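PDB 6NPS: AxyAgu115A from Amphibacillus xylanus NBRC 15112, which is a family GH115 alpha-glucuronidase that probably hydrolyses glucuronic acid side groups from arabinoglucuronoxylan. Local coordinates for residues C250-E255 against T281-D286; P215-A220 against H246-L251; F222-P227 against L288-H293; Y259-D264 against R303-T308. The protein carries 3 engineered substitutions. All coordinates share one frame; numbering follows the deposited sequence.

Interaction 1: C250-E255 against T281-D286; sequences CLRYGE and TKFWED
Arg-252 turns its CG away from its own carbonyl carbon and then bends at the next bond (chi2 -66°), which lays the chain over the ring that Phe-283 extends from helix 277-291. Phe-283 carries CG opposite its backbone N (chi1 -178°), which brings the end of the ring back to the arginine. CB and CG of Arg-252 lie against CE2 and CZ, CD sits over the face 4.0 Å from the ring centroid of Phe-283, and the guanidinium stacks beyond it, its plane only 9° from that of the ring. The same guanidinium grips Phe-283 O side-on: NE donates to it at 3.0 Å from above the carbonyl plane, and NH2 of Arg-252 donates to Phe-283 O at 3.1 Å along an in-plane lone pair. Over the opposite face lies backbone C of Asp-286, whose carboxylate leads away to Tyr-267, while NH1 pairs with Glu-256. A leucine in place of Arg-252 would probably leave OE1 of Glu-256 without its charged mate, take both side-chain donors from Phe-283 O and lose the flat stack. Beside this pair, Cys-250 packs CB 3.6 Å from CD1 of Trp-284, with SG of Cys-250 oblique to the five-membered ring of Trp-284 in a sulfur-aromatic contact. Stack, paired bonds and the carboxylate of Glu-256 together probably fix the guanidinium's rotation and offset the cost of burying its charge.

Interaction 2: P215-A220 against H246-L251; sequences PAMWSA and HHEPCL
Met-217 curls around the carboxylate of Glu-248 and ends against the ring of His-247. Its CB lies 3.2 Å from OE2 of Glu-248, and its terminal CE is 3.4 Å from OE1 of the same glutamate. The other neighbour of this methyl is the histidine, with CE of Met-217 only 3.1 Å from NE2 of His-247, a tight, oblique approach. The curl comes from bends at both chi2 and chi3 (each 99°), which swing the terminal methyl in between His-247 and the Glu-248 carboxylate. SD is farther off, 5.2 Å from the His-247 ring centroid and likewise oblique. Glu-248 reaches this place through an extended chain, and both its oxygens are engaged: OE2 accepts from the backbone N of Gly-254, and OE1 from Ser-245 OG. A water adds a bridge, donating to OE1 of Glu-248 at 2.8 Å and to the carbonyl O of Pro-215 at 3.2 Å. A valine in place of Glu-248 would probably leave Gly-254 N, Ser-245 OG and the water without their acceptor and open a gap beside the methionine. Next door, NE2 of His-246 hydrogen-bonds a glycerol, probably from the crystallisation liquor. The two loops follow the adjacent parallel strands 212-214 and 241-242, at the C-terminal ends of the strands of the TIM barrel, where active sites of this fold lie, and they lead on to helices 230-238 and 256-260.

Interaction 3: F222-P227 against L288-H293; sequences FNDDGP and LKRTGH
Asp-224 and Arg-290 form a salt bridge at the periphery of the TIM barrel, tying the loop after strand 212-214 to the end of helix 277-291. A single carboxylate oxygen takes both terminal nitrogens of the guanidinium: OD1 of Asp-224 lies 3.0 Å from NH1 and 3.1 Å from NH2 of Arg-290. Both hydrogen bonds are weak and bent, so the attraction is mainly one of charge. The carboxylate and guanidinium planes are 19° apart, and the arginine reaches across on a chain extended from CG to NE. The amide of Asn-223 is satisfied at both ends. Its ND2 donates to OE2 of Glu-256, and its OD1 accepts from a water at 3.0 Å, which also donates to OG1 of Thr-291 at 2.9 Å. The carbonyl O of Thr-291 is taken up by ND2 of Asn-296. With the threonine hydroxyl between its backbone N and carbonyl carbon (chi1 67°), the methyl turns to the asparagine, placing CG2 of Thr-291 4.0 Å from OD1 of Asn-223.

Interaction 4: Y259-D264 against R303-T308; sequences YLRGPD and RGEADT
Arg-261 and Glu-305 meet through their charged ends alone, in a long salt bridge at the surface. From CB, which already points to the 303-308 loop, the arginine sets CG between its backbone N and carbonyl carbon (chi1 70°), runs on extended to CD, and bends there (chi3 -74°). NE, the first polar atom, pairs with OD2 of Asp-269, its stronger partner. At the tip, NH2 is engaged in a hydrogen bond outside the two segments, and NH1 of Arg-261 lies 3.8 Å from OE1 of Glu-305, which sits at the guanidinium edge and near its plane. At that separation, with no hydrogen bond between them, the attraction is electrostatic and loosely directed; carboxylate and guanidinium are turned 53° to each other. Glu-305 also touches Trp-271, whose NE1 donates to the carbonyl O of Arg-303. Within its own loop Glu-305 is tied by a hydrogen bond: OG1 of Thr-308 donates to the carbonyl O of Glu-305 at 2.9 Å, coming from above the carbonyl plane. Arg-303 closes the loop with a salt bridge, its NH1 2.7 Å from OD1 of Asp-307 on the anti side of the carboxylate, while its NE pairs with Glu-355. The contact therefore spans from the first residue beyond helix 256-260 to the loop that leaves barrel strand 298-300 on the way to helix 317-338.

Interactions 1 and 2 are buried, interaction 3 is partly so, and interaction 4 lies at the surface. Their chemistry follows: stacking and paired hydrogen bonds in 1, close methionine packing with a bridging water in 2, a salt bridge with weak, bent hydrogen bonds, and a water, in 3, a long ion pair in 4. Interactions 1 and 3 both use helix 277-291 and are linked by Glu-256, which pairs with Arg-252 and Asn-223. Interactions 1 and 2 share Cys-250 and Leu-251, and the Glu-248 carboxylate reaches from interaction 2 into the 250-255 loop. Interaction 4 touches 1 through Leu-260 and 2 through the His-246 and Arg-303 side chains, but does not touch 3.

Interaction 1: C250-E255 against T281-D286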
loop_
_atom_site.group_PDB
_atom_site.type_symbol
_atom_site.label_atom_id
_atom_site.label_comp_id
_atom_site.label_asym_id
_atom_site.label_seq_id
_atom_site.Cartn_x
_atom_site.Cartn_y
_atom_site.Cartn_z
ATOM N N CYS A 250 -25.335 41.475 -16.652
ATOM C CA CYS A 250 -25.903 42.818 -16.589
ATOM C C CYS A 250 -25.076 43.733 -15.698
ATOM O O CYS A 250 -25.623 44.554 -14.956
ATOM C CB CYS A 250 -27.344 42.766 -16.087
ATOM S SG CYS A 250 -28.406 42.205 -17.402
ATOM N N LEU A 251 -23.761 43.569 -15.762
ATOM C CA LEU A 251 -22.774 44.479 -15.156
ATOM C C LEU A 251 -22.783 44.420 -13.626
ATOM O O LEU A 251 -22.425 45.392 -12.941
ATOM C CB LEU A 251 -22.964 45.916 -15.655
ATOM C CG LEU A 251 -22.953 46.058 -17.184
ATOM C CD1 LEU A 251 -23.230 47.520 -17.592
ATOM C CD2 LEU A 251 -21.601 45.540 -17.808
ATOM N N ARG A 252 -23.177 43.268 -13.093
ATOM C CA ARG A 252 -23.225 42.998 -11.660
ATOM C C ARG A 252 -22.188 41.931 -11.341
ATOM O O ARG A 252 -22.371 40.769 -11.731
ATOM C CB ARG A 252 -24.611 42.495 -11.276
ATOM C CG ARG A 252 -25.665 43.614 -11.348
ATOM C CD ARG A 252 -25.391 44.665 -10.296
ATOM N NE ARG A 252 -26.632 45.347 -9.940
ATOM C CZ ARG A 252 -26.730 46.340 -9.055
ATOM N NH1 ARG A 252 -25.654 46.792 -8.411
ATOM N NH2 ARG A 252 -27.921 46.887 -8.814
ATOM N N TYR A 253 -21.140 42.283 -10.585
ATOM C CA TYR A 253 -20.183 41.229 -10.227
ATOM C C TYR A 253 -20.735 40.359 -9.102
ATOM O O TYR A 253 -21.660 40.748 -8.392
ATOM C CB TYR A 253 -18.836 41.827 -9.839
ATOM C CG TYR A 253 -18.185 42.422 -11.079
ATOM C CD1 TYR A 253 -17.520 41.604 -11.995
ATOM C CD2 TYR A 253 -18.319 43.789 -11.367
ATOM C CE1 TYR A 253 -16.970 42.134 -13.157
ATOM C CE2 TYR A 253 -17.765 44.317 -12.509
ATOM C CZ TYR A 253 -17.081 43.477 -13.399
ATOM O OH TYR A 253 -16.537 43.989 -14.556
ATOM N N GLY A 254 -20.094 39.193 -8.909
ATOM C CA GLY A 254 -20.712 38.101 -8.177
ATOM C C GLY A 254 -21.013 38.398 -6.722
ATOM O O GLY A 254 -21.905 37.776 -6.135
ATOM N N GLU A 255 -20.285 39.329 -6.104
ATOM C CA GLU A 255 -20.531 39.608 -4.688
ATOM C C GLU A 255 -21.547 40.740 -4.457
ATOM O O GLU A 255 -21.966 40.956 -3.304
ATOM C CB GLU A 255 -19.214 39.955 -3.984
ATOM C CG GLU A 255 -18.230 38.784 -3.887
ATOM C CD GLU A 255 -18.604 37.792 -2.795
ATOM O OE1 GLU A 255 -19.372 36.834 -3.063
ATOM O OE2 GLU A 255 -18.126 37.981 -1.657
ATOM N N THR A 281 -34.885 41.418 -11.696
ATOM C CA THR A 281 -34.983 42.342 -12.826
ATOM C C THR A 281 -34.551 43.752 -12.442
ATOM O O THR A 281 -33.827 44.410 -13.197
ATOM C CB THR A 281 -36.422 42.354 -13.338
ATOM O OG1 THR A 281 -36.725 41.071 -13.890
ATOM C CG2 THR A 281 -36.621 43.429 -14.384
ATOM N N LYS A 282 -35.021 44.251 -11.288
ATOM C CA LYS A 282 -34.607 45.576 -10.834
ATOM C C LYS A 282 -33.140 45.576 -10.436
ATOM O O LYS A 282 -32.446 46.586 -10.608
ATOM C CB LYS A 282 -35.515 46.053 -9.663
ATOM C CG LYS A 282 -35.233 47.497 -9.214
ATOM C CD LYS A 282 -36.068 48.539 -9.979
ATOM C CE LYS A 282 -36.075 49.898 -9.273
ATOM N NZ LYS A 282 -37.439 50.311 -8.824
ATOM N N PHE A 283 -32.626 44.433 -9.981
ATOM C CA PHE A 283 -31.200 44.314 -9.728
ATOM C C PHE A 283 -30.392 44.539 -11.008
ATOM O O PHE A 283 -29.452 45.345 -11.022
ATOM C CB PHE A 283 -30.927 42.944 -9.095
ATOM C CG PHE A 283 -29.486 42.701 -8.728
ATOM C CD1 PHE A 283 -28.856 43.468 -7.750
ATOM C CD2 PHE A 283 -28.785 41.663 -9.327
ATOM C CE1 PHE A 283 -27.491 43.205 -7.414
ATOM C CE2 PHE A 283 -27.433 41.398 -9.013
ATOM C CZ PHE A 283 -26.791 42.167 -8.034
ATOM N N TRP A 284 -30.772 43.863 -12.107
ATOM C CA TRP A 284 -30.089 44.014 -13.392
ATOM C C TRP A 284 -30.285 45.415 -13.965
ATOM O O TRP A 284 -29.357 45.990 -14.550
ATOM C CB TRP A 284 -30.592 42.946 -14.371
ATOM C CG TRP A 284 -30.123 41.552 -14.010
ATOM C CD1 TRP A 284 -28.993 41.230 -13.312
ATOM C CD2 TRP A 284 -30.752 40.310 -14.349
ATOM N NE1 TRP A 284 -28.886 39.856 -13.192
ATOM C CE2 TRP A 284 -29.955 39.278 -13.829
ATOM C CE3 TRP A 284 -31.894 39.976 -15.072
ATOM C CZ2 TRP A 284 -30.283 37.929 -13.973
ATOM C CZ3 TRP A 284 -32.214 38.617 -15.222
ATOM C CH2 TRP A 284 -31.418 37.622 -14.669
ATOM N N GLU A 285 -31.483 45.971 -13.808
ATOM C CA GLU A 285 -31.748 47.347 -14.232
ATOM C C GLU A 285 -30.853 48.362 -13.508
ATOM O O GLU A 285 -30.275 49.257 -14.136
ATOM C CB GLU A 285 -33.224 47.694 -13.980
ATOM C CG GLU A 285 -33.546 49.110 -14.369
ATOM C CD GLU A 285 -34.927 49.574 -13.863
ATOM O OE1 GLU A 285 -35.704 48.732 -13.362
ATOM O OE2 GLU A 285 -35.214 50.785 -13.965
ATOM N N ASP A 286 -30.758 48.272 -12.172
ATOM C CA ASP A 286 -29.898 49.212 -11.454
ATOM C C ASP A 286 -28.425 48.998 -11.792
ATOM O O ASP A 286 -27.648 49.965 -11.831
ATOM C CB ASP A 286 -30.164 49.097 -9.956
ATOM C CG ASP A 286 -31.490 49.808 -9.554
ATOM O OD1 ASP A 286 -32.186 50.268 -10.489
ATOM O OD2 ASP A 286 -31.830 49.920 -8.348
#

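Interaction 2: P215-A220 against H246-L251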
loop_
_atom_site.group_PDB
_atom_site.type_symbol
_atom_site.label_atom_id
_atom_site.label_comp_id
_atom_site.label_asym_id
_atom_site.label_seq_id
_atom_site.Cartn_x
_atom_site.Cartn_y
_atom_site.Cartn_z
ATOM N N PRO A 215 -12.292 41.193 -13.909
ATOM C CA PRO A 215 -11.566 41.506 -12.676
ATOM C C PRO A 215 -11.780 40.451 -11.609
ATOM O O PRO A 215 -12.574 39.511 -11.749
ATOM C CB PRO A 215 -12.182 42.830 -12.242
ATOM C CG PRO A 215 -13.616 42.701 -12.693
ATOM C CD PRO A 215 -13.577 41.919 -13.997
ATOM N N ALA A 216 -11.017 40.603 -10.531
ATOM C CA ALA A 216 -11.203 39.729 -9.381
ATOM C C ALA A 216 -12.607 39.909 -8.812
ATOM O O ALA A 216 -13.162 41.021 -8.807
ATOM C CB ALA A 216 -10.148 40.029 -8.315
ATOM N N MET A 217 -13.196 38.796 -8.377
ATOM C CA MET A 217 -14.602 38.766 -8.029
ATOM C C MET A 217 -14.926 37.861 -6.853
ATOM O O MET A 217 -16.103 37.773 -6.493
ATOM C CB MET A 217 -15.450 38.319 -9.233
ATOM C CG MET A 217 -14.890 37.056 -9.869
ATOM S SD MET A 217 -15.645 35.458 -9.458
ATOM C CE MET A 217 -16.684 35.255 -10.901
ATOM N N TRP A 218 -13.949 37.195 -6.234
ATOM C CA TRP A 218 -14.318 36.263 -5.168
ATOM C C TRP A 218 -14.683 36.987 -3.877
ATOM O O TRP A 218 -15.758 36.745 -3.309
ATOM C CB TRP A 218 -13.211 35.234 -4.918
ATOM C CG TRP A 218 -13.412 34.037 -5.791
ATOM C CD1 TRP A 218 -14.327 33.912 -6.798
ATOM C CD2 TRP A 218 -12.695 32.796 -5.747
ATOM N NE1 TRP A 218 -14.220 32.682 -7.394
ATOM C CE2 TRP A 218 -13.230 31.973 -6.767
ATOM C CE3 TRP A 218 -11.654 32.298 -4.949
ATOM C CZ2 TRP A 218 -12.758 30.679 -7.006
ATOM C CZ3 TRP A 218 -11.188 31.017 -5.192
ATOM C CH2 TRP A 218 -11.740 30.224 -6.212
ATOM N N SER A 219 -13.788 37.830 -3.359
ATOM C CA SER A 219 -14.069 38.655 -2.181
ATOM C C SER A 219 -13.803 40.125 -2.499
ATOM O O SER A 219 -13.180 40.873 -1.725
ATOM C CB SER A 219 -13.251 38.209 -0.975
ATOM O OG SER A 219 -11.993 38.859 -0.974
ATOM N N ALA A 220 -14.239 40.530 -3.682
ATOM C CA ALA A 220 -13.992 41.859 -4.204
ATOM C C ALA A 220 -15.199 42.256 -5.031
ATOM O O ALA A 220 -15.895 41.398 -5.584
ATOM C CB ALA A 220 -12.725 41.900 -5.072
ATOM N N HIS A 246 -19.155 34.203 -16.598
ATOM C CA HIS A 246 -20.351 33.513 -17.060
ATOM C C HIS A 246 -21.540 33.652 -16.123
ATOM O O HIS A 246 -22.680 33.512 -16.577
ATOM C CB HIS A 246 -20.010 32.028 -17.238
ATOM C CG HIS A 246 -18.997 31.526 -16.255
ATOM N ND1 HIS A 246 -19.349 31.037 -15.014
ATOM C CD2 HIS A 246 -17.641 31.445 -16.322
ATOM C CE1 HIS A 246 -18.260 30.672 -14.360
ATOM N NE2 HIS A 246 -17.211 30.898 -15.135
ATOM N N HIS A 247 -21.285 33.894 -14.853
ATOM C CA HIS A 247 -22.337 34.052 -13.877
ATOM C C HIS A 247 -22.499 35.439 -13.326
ATOM O O HIS A 247 -22.949 35.582 -12.240
ATOM C CB HIS A 247 -22.206 33.071 -12.734
ATOM C CG HIS A 247 -20.976 33.228 -11.918
ATOM N ND1 HIS A 247 -20.982 33.804 -10.675
ATOM C CD2 HIS A 247 -19.715 32.812 -12.125
ATOM C CE1 HIS A 247 -19.769 33.782 -10.169
ATOM N NE2 HIS A 247 -18.980 33.175 -11.029
ATOM N N GLU A 248 -22.085 36.454 -14.052
ATOM C CA GLU A 248 -22.193 37.835 -13.588
ATOM C C GLU A 248 -22.872 38.695 -14.648
ATOM O O GLU A 248 -22.257 39.619 -15.188
ATOM C CB GLU A 248 -20.813 38.381 -13.217
ATOM C CG GLU A 248 -20.135 37.602 -12.023
ATOM C CD GLU A 248 -18.661 37.991 -11.840
ATOM O OE1 GLU A 248 -17.869 37.833 -12.797
ATOM O OE2 GLU A 248 -18.287 38.470 -10.748
ATOM N N PRO A 249 -24.157 38.456 -14.931
ATOM C CA PRO A 249 -24.839 39.222 -15.981
ATOM C C PRO A 249 -25.201 40.658 -15.598
ATOM O O PRO A 249 -25.332 41.027 -14.426
ATOM C CB PRO A 249 -26.111 38.412 -16.240
ATOM C CG PRO A 249 -26.360 37.648 -14.937
ATOM C CD PRO A 249 -25.001 37.344 -14.412
ATOM N N CYS A 250 -25.335 41.475 -16.652
ATOM C CA CYS A 250 -25.903 42.818 -16.589
ATOM C C CYS A 250 -25.076 43.733 -15.698
ATOM O O CYS A 250 -25.623 44.554 -14.956
ATOM C CB CYS A 250 -27.344 42.766 -16.087
ATOM S SG CYS A 250 -28.406 42.205 -17.402
ATOM N N LEU A 251 -23.761 43.569 -15.762
ATOM C CA LEU A 251 -22.774 44.479 -15.156
ATOM C C LEU A 251 -22.783 44.420 -13.626
ATOM O O LEU A 251 -22.425 45.392 -12.941
ATOM C CB LEU A 251 -22.964 45.916 -15.655
ATOM C CG LEU A 251 -22.953 46.058 -17.184
ATOM C CD1 LEU A 251 -23.230 47.520 -17.592
ATOM C CD2 LEU A 251 -21.601 45.540 -17.808
HETATM O O HOH W 1 -15.292 38.895 -13.279
#

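Interaction 3: F222-P227 against L288-H293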
loop_
_atom_site.group_PDB
_atom_site.type_symbol
_atom_site.label_atom_id
_atom_site.label_comp_id
_atom_site.label_asym_id
_atom_site.label_seq_id
_atom_site.Cartn_x
_atom_site.Cartn_y
_atom_site.Cartn_z
ATOM N N PHE A 222 -15.537 44.915 -8.058
ATOM C CA PHE A 222 -14.776 45.820 -8.893
ATOM C C PHE A 222 -15.486 47.163 -8.993
ATOM O O PHE A 222 -14.831 48.208 -8.943
ATOM C CB PHE A 222 -14.580 45.189 -10.255
ATOM C CG PHE A 222 -13.764 46.026 -11.218
ATOM C CD1 PHE A 222 -12.376 46.026 -11.175
ATOM C CD2 PHE A 222 -14.412 46.829 -12.168
ATOM C CE1 PHE A 222 -11.640 46.786 -12.136
ATOM C CE2 PHE A 222 -13.703 47.611 -13.067
ATOM C CZ PHE A 222 -12.308 47.564 -13.073
ATOM N N ASN A 223 -16.828 47.154 -9.065
ATOM C CA ASN A 223 -17.589 48.419 -9.219
ATOM C C ASN A 223 -17.660 49.257 -7.955
ATOM O O ASN A 223 -18.118 50.402 -8.028
ATOM C CB ASN A 223 -19.021 48.155 -9.676
ATOM C CG ASN A 223 -19.070 47.556 -11.069
ATOM O OD1 ASN A 223 -18.240 47.886 -11.926
ATOM N ND2 ASN A 223 -20.015 46.632 -11.296
ATOM N N ASP A 224 -17.209 48.724 -6.810
ATOM C CA ASP A 224 -17.381 49.360 -5.513
ATOM C C ASP A 224 -16.095 49.564 -4.723
ATOM O O ASP A 224 -16.142 50.262 -3.704
ATOM C CB ASP A 224 -18.337 48.528 -4.640
ATOM C CG ASP A 224 -19.704 48.314 -5.294
ATOM O OD1 ASP A 224 -20.551 49.245 -5.236
ATOM O OD2 ASP A 224 -19.937 47.219 -5.857
ATOM N N ASP A 225 -14.969 48.967 -5.136
ATOM C CA ASP A 225 -13.760 48.872 -4.319
ATOM C C ASP A 225 -12.697 49.878 -4.721
ATOM O O ASP A 225 -11.535 49.724 -4.321
ATOM C CB ASP A 225 -13.141 47.471 -4.419
ATOM C CG ASP A 225 -13.954 46.398 -3.693
ATOM O OD1 ASP A 225 -14.864 46.749 -2.896
ATOM O OD2 ASP A 225 -13.668 45.188 -3.926
ATOM N N GLY A 226 -13.048 50.867 -5.553
ATOM C CA GLY A 226 -12.079 51.755 -6.156
ATOM C C GLY A 226 -11.164 52.492 -5.205
ATOM O O GLY A 226 -9.976 52.659 -5.513
ATOM N N PRO A 227 -11.660 52.984 -4.047
ATOM C CA PRO A 227 -13.014 53.019 -3.459
ATOM C C PRO A 227 -14.085 53.526 -4.436
ATOM O O PRO A 227 -13.724 54.195 -5.407
ATOM C CB PRO A 227 -12.864 53.988 -2.280
ATOM C CG PRO A 227 -11.436 53.885 -1.899
ATOM C CD PRO A 227 -10.688 53.704 -3.207
ATOM N N LEU A 288 -27.314 48.061 -14.828
ATOM C CA LEU A 288 -27.104 48.656 -16.144
ATOM C C LEU A 288 -27.125 50.180 -16.078
ATOM O O LEU A 288 -26.373 50.847 -16.803
ATOM C CB LEU A 288 -28.170 48.144 -17.125
ATOM C CG LEU A 288 -28.162 46.636 -17.379
ATOM C CD1 LEU A 288 -29.473 46.227 -18.049
ATOM C CD2 LEU A 288 -26.940 46.204 -18.228
ATOM N N LYS A 289 -27.984 50.750 -15.232
ATOM C CA LYS A 289 -27.976 52.197 -15.026
ATOM C C LYS A 289 -26.669 52.669 -14.398
ATOM O O LYS A 289 -26.233 53.791 -14.662
ATOM C CB LYS A 289 -29.144 52.613 -14.135
ATOM C CG LYS A 289 -30.501 52.617 -14.803
ATOM C CD LYS A 289 -31.545 53.274 -13.880
ATOM C CE LYS A 289 -32.934 53.291 -14.517
ATOM N NZ LYS A 289 -33.947 54.000 -13.671
ATOM N N ARG A 290 -26.033 51.838 -13.562
ATOM C CA ARG A 290 -24.896 52.320 -12.782
ATOM C C ARG A 290 -23.607 52.358 -13.604
ATOM O O ARG A 290 -22.805 53.284 -13.456
ATOM C CB ARG A 290 -24.716 51.457 -11.533
ATOM C CG ARG A 290 -24.104 52.199 -10.367
ATOM C CD ARG A 290 -23.658 51.242 -9.276
ATOM N NE ARG A 290 -22.715 51.876 -8.362
ATOM C CZ ARG A 290 -21.740 51.225 -7.737
ATOM N NH1 ARG A 290 -21.593 49.921 -7.934
ATOM N NH2 ARG A 290 -20.910 51.869 -6.928
ATOM N N THR A 291 -23.347 51.359 -14.442
ATOM C CA THR A 291 -22.107 51.383 -15.209
ATOM C C THR A 291 -22.341 51.151 -16.701
ATOM O O THR A 291 -21.376 50.919 -17.441
ATOM C CB THR A 291 -21.082 50.360 -14.656
ATOM O OG1 THR A 291 -21.556 49.030 -14.862
ATOM C CG2 THR A 291 -20.841 50.600 -13.176
ATOM N N GLY A 292 -23.584 51.265 -17.175
ATOM C CA GLY A 292 -23.848 51.009 -18.582
ATOM C C GLY A 292 -23.194 51.994 -19.537
ATOM O O GLY A 292 -23.033 51.680 -20.724
ATOM N N HIS A 293 -22.785 53.156 -19.057
ATOM C CA HIS A 293 -22.217 54.149 -19.969
ATOM C C HIS A 293 -20.697 54.057 -20.091
ATOM O O HIS A 293 -20.104 54.805 -20.882
ATOM C CB HIS A 293 -22.614 55.554 -19.535
ATOM C CG HIS A 293 -22.145 55.917 -18.163
ATOM N ND1 HIS A 293 -22.642 55.321 -17.022
ATOM C CD2 HIS A 293 -21.232 56.826 -17.745
ATOM C CE1 HIS A 293 -22.054 55.846 -15.962
ATOM N NE2 HIS A 293 -21.197 56.764 -16.372
HETATM O O HOH W 2 -19.164 47.441 -14.736
#

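Interaction 4: Y259-D264 against R303-T308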
loop_
_atom_site.group_PDB
_atom_site.type_symbol
_atom_site.label_atom_id
_atom_site.label_comp_id
_atom_site.label_asym_id
_atom_site.label_seq_id
_atom_site.Cartn_x
_atom_site.Cartn_y
_atom_site.Cartn_z
ATOM N N TYR A 259 -24.764 41.915 -0.756
ATOM C CA TYR A 259 -24.907 43.104 0.088
ATOM C C TYR A 259 -26.202 43.863 -0.159
ATOM O O TYR A 259 -26.590 44.681 0.679
ATOM C CB TYR A 259 -23.746 44.085 -0.151
ATOM C CG TYR A 259 -22.360 43.554 0.177
ATOM C CD1 TYR A 259 -21.761 43.819 1.410
ATOM C CD2 TYR A 259 -21.647 42.798 -0.748
ATOM C CE1 TYR A 259 -20.494 43.341 1.708
ATOM C CE2 TYR A 259 -20.380 42.307 -0.452
ATOM C CZ TYR A 259 -19.807 42.587 0.773
ATOM O OH TYR A 259 -18.550 42.107 1.079
ATOM N N LEU A 260 -26.853 43.645 -1.304
ATOM C CA LEU A 260 -28.054 44.381 -1.686
ATOM C C LEU A 260 -29.336 43.588 -1.475
ATOM O O LEU A 260 -30.423 44.172 -1.535
ATOM C CB LEU A 260 -27.951 44.813 -3.167
ATOM C CG LEU A 260 -26.753 45.699 -3.498
ATOM C CD1 LEU A 260 -26.634 45.961 -4.981
ATOM C CD2 LEU A 260 -26.762 46.986 -2.751
ATOM N N ARG A 261 -29.242 42.278 -1.231
ATOM C CA ARG A 261 -30.430 41.444 -1.094
ATOM C C ARG A 261 -30.994 41.526 0.321
ATOM O O ARG A 261 -30.342 41.997 1.260
ATOM C CB ARG A 261 -30.095 39.984 -1.421
ATOM C CG ARG A 261 -29.209 39.329 -0.362
ATOM C CD ARG A 261 -28.737 37.937 -0.793
ATOM N NE ARG A 261 -29.833 36.979 -0.697
ATOM C CZ ARG A 261 -29.837 35.796 -1.309
ATOM N NH1 ARG A 261 -28.795 35.421 -2.058
ATOM N NH2 ARG A 261 -30.881 34.989 -1.174
ATOM N N GLY A 262 -32.219 41.033 0.479
ATOM C CA GLY A 262 -32.822 40.936 1.780
ATOM C C GLY A 262 -34.335 40.837 1.745
ATOM O O GLY A 262 -34.971 41.109 0.724
ATOM N N PRO A 263 -34.930 40.427 2.871
ATOM C CA PRO A 263 -36.403 40.259 2.943
ATOM C C PRO A 263 -37.220 41.488 2.562
ATOM O O PRO A 263 -38.381 41.338 2.161
ATOM C CB PRO A 263 -36.654 39.913 4.422
ATOM C CG PRO A 263 -35.356 39.360 4.914
ATOM C CD PRO A 263 -34.250 40.044 4.118
ATOM N N ASP A 264 -36.684 42.695 2.744
ATOM C CA ASP A 264 -37.406 43.927 2.457
ATOM C C ASP A 264 -36.716 44.750 1.381
ATOM O O ASP A 264 -36.962 45.951 1.269
ATOM C CB ASP A 264 -37.569 44.743 3.732
ATOM C CG ASP A 264 -38.302 43.973 4.797
ATOM O OD1 ASP A 264 -39.222 43.213 4.415
ATOM O OD2 ASP A 264 -37.978 44.112 5.996
ATOM N N ARG A 303 -26.358 32.015 -14.391
ATOM C CA ARG A 303 -25.858 30.810 -13.733
ATOM C C ARG A 303 -25.911 31.039 -12.217
ATOM O O ARG A 303 -26.036 32.178 -11.770
ATOM C CB ARG A 303 -24.429 30.504 -14.176
ATOM C CG ARG A 303 -24.336 29.723 -15.477
ATOM C CD ARG A 303 -22.917 29.240 -15.732
ATOM N NE ARG A 303 -22.619 28.012 -15.002
ATOM C CZ ARG A 303 -21.688 27.911 -14.059
ATOM N NH1 ARG A 303 -20.960 28.969 -13.727
ATOM N NH2 ARG A 303 -21.483 26.754 -13.446
ATOM N N GLY A 304 -25.819 29.970 -11.427
ATOM C CA GLY A 304 -25.870 30.100 -9.987
ATOM C C GLY A 304 -24.701 30.905 -9.450
ATOM O O GLY A 304 -23.698 31.162 -10.130
ATOM N N GLU A 305 -24.841 31.305 -8.187
ATOM C CA GLU A 305 -23.836 32.131 -7.531
ATOM C C GLU A 305 -22.606 31.317 -7.153
ATOM O O GLU A 305 -22.711 30.166 -6.705
ATOM C CB GLU A 305 -24.424 32.787 -6.287
ATOM C CG GLU A 305 -25.401 33.889 -6.601
ATOM C CD GLU A 305 -25.912 34.558 -5.352
ATOM O OE1 GLU A 305 -26.152 33.844 -4.350
ATOM O OE2 GLU A 305 -26.053 35.796 -5.368
ATOM N N ALA A 306 -21.436 31.939 -7.321
ATOM C CA ALA A 306 -20.144 31.311 -7.051
ATOM C C ALA A 306 -19.979 30.025 -7.864
ATOM O O ALA A 306 -19.717 28.947 -7.317
ATOM C CB ALA A 306 -19.958 31.050 -5.552
ATOM N N ASP A 307 -20.139 30.153 -9.185
ATOM C CA ASP A 307 -19.893 29.072 -10.150
ATOM C C ASP A 307 -20.634 27.788 -9.760
ATOM O O ASP A 307 -20.041 26.723 -9.561
ATOM C CB ASP A 307 -18.386 28.816 -10.315
ATOM C CG ASP A 307 -18.062 27.909 -11.512
ATOM O OD1 ASP A 307 -18.624 28.135 -12.602
ATOM O OD2 ASP A 307 -17.239 26.972 -11.370
ATOM N N THR A 308 -21.956 27.909 -9.643
ATOM C CA THR A 308 -22.847 26.772 -9.457
ATOM C C THR A 308 -23.834 26.711 -10.623
ATOM O O THR A 308 -23.869 27.591 -11.490
ATOM C CB THR A 308 -23.598 26.839 -8.099
ATOM O OG1 THR A 308 -24.303 28.083 -7.971
ATOM C CG2 THR A 308 -22.630 26.678 -6.909
#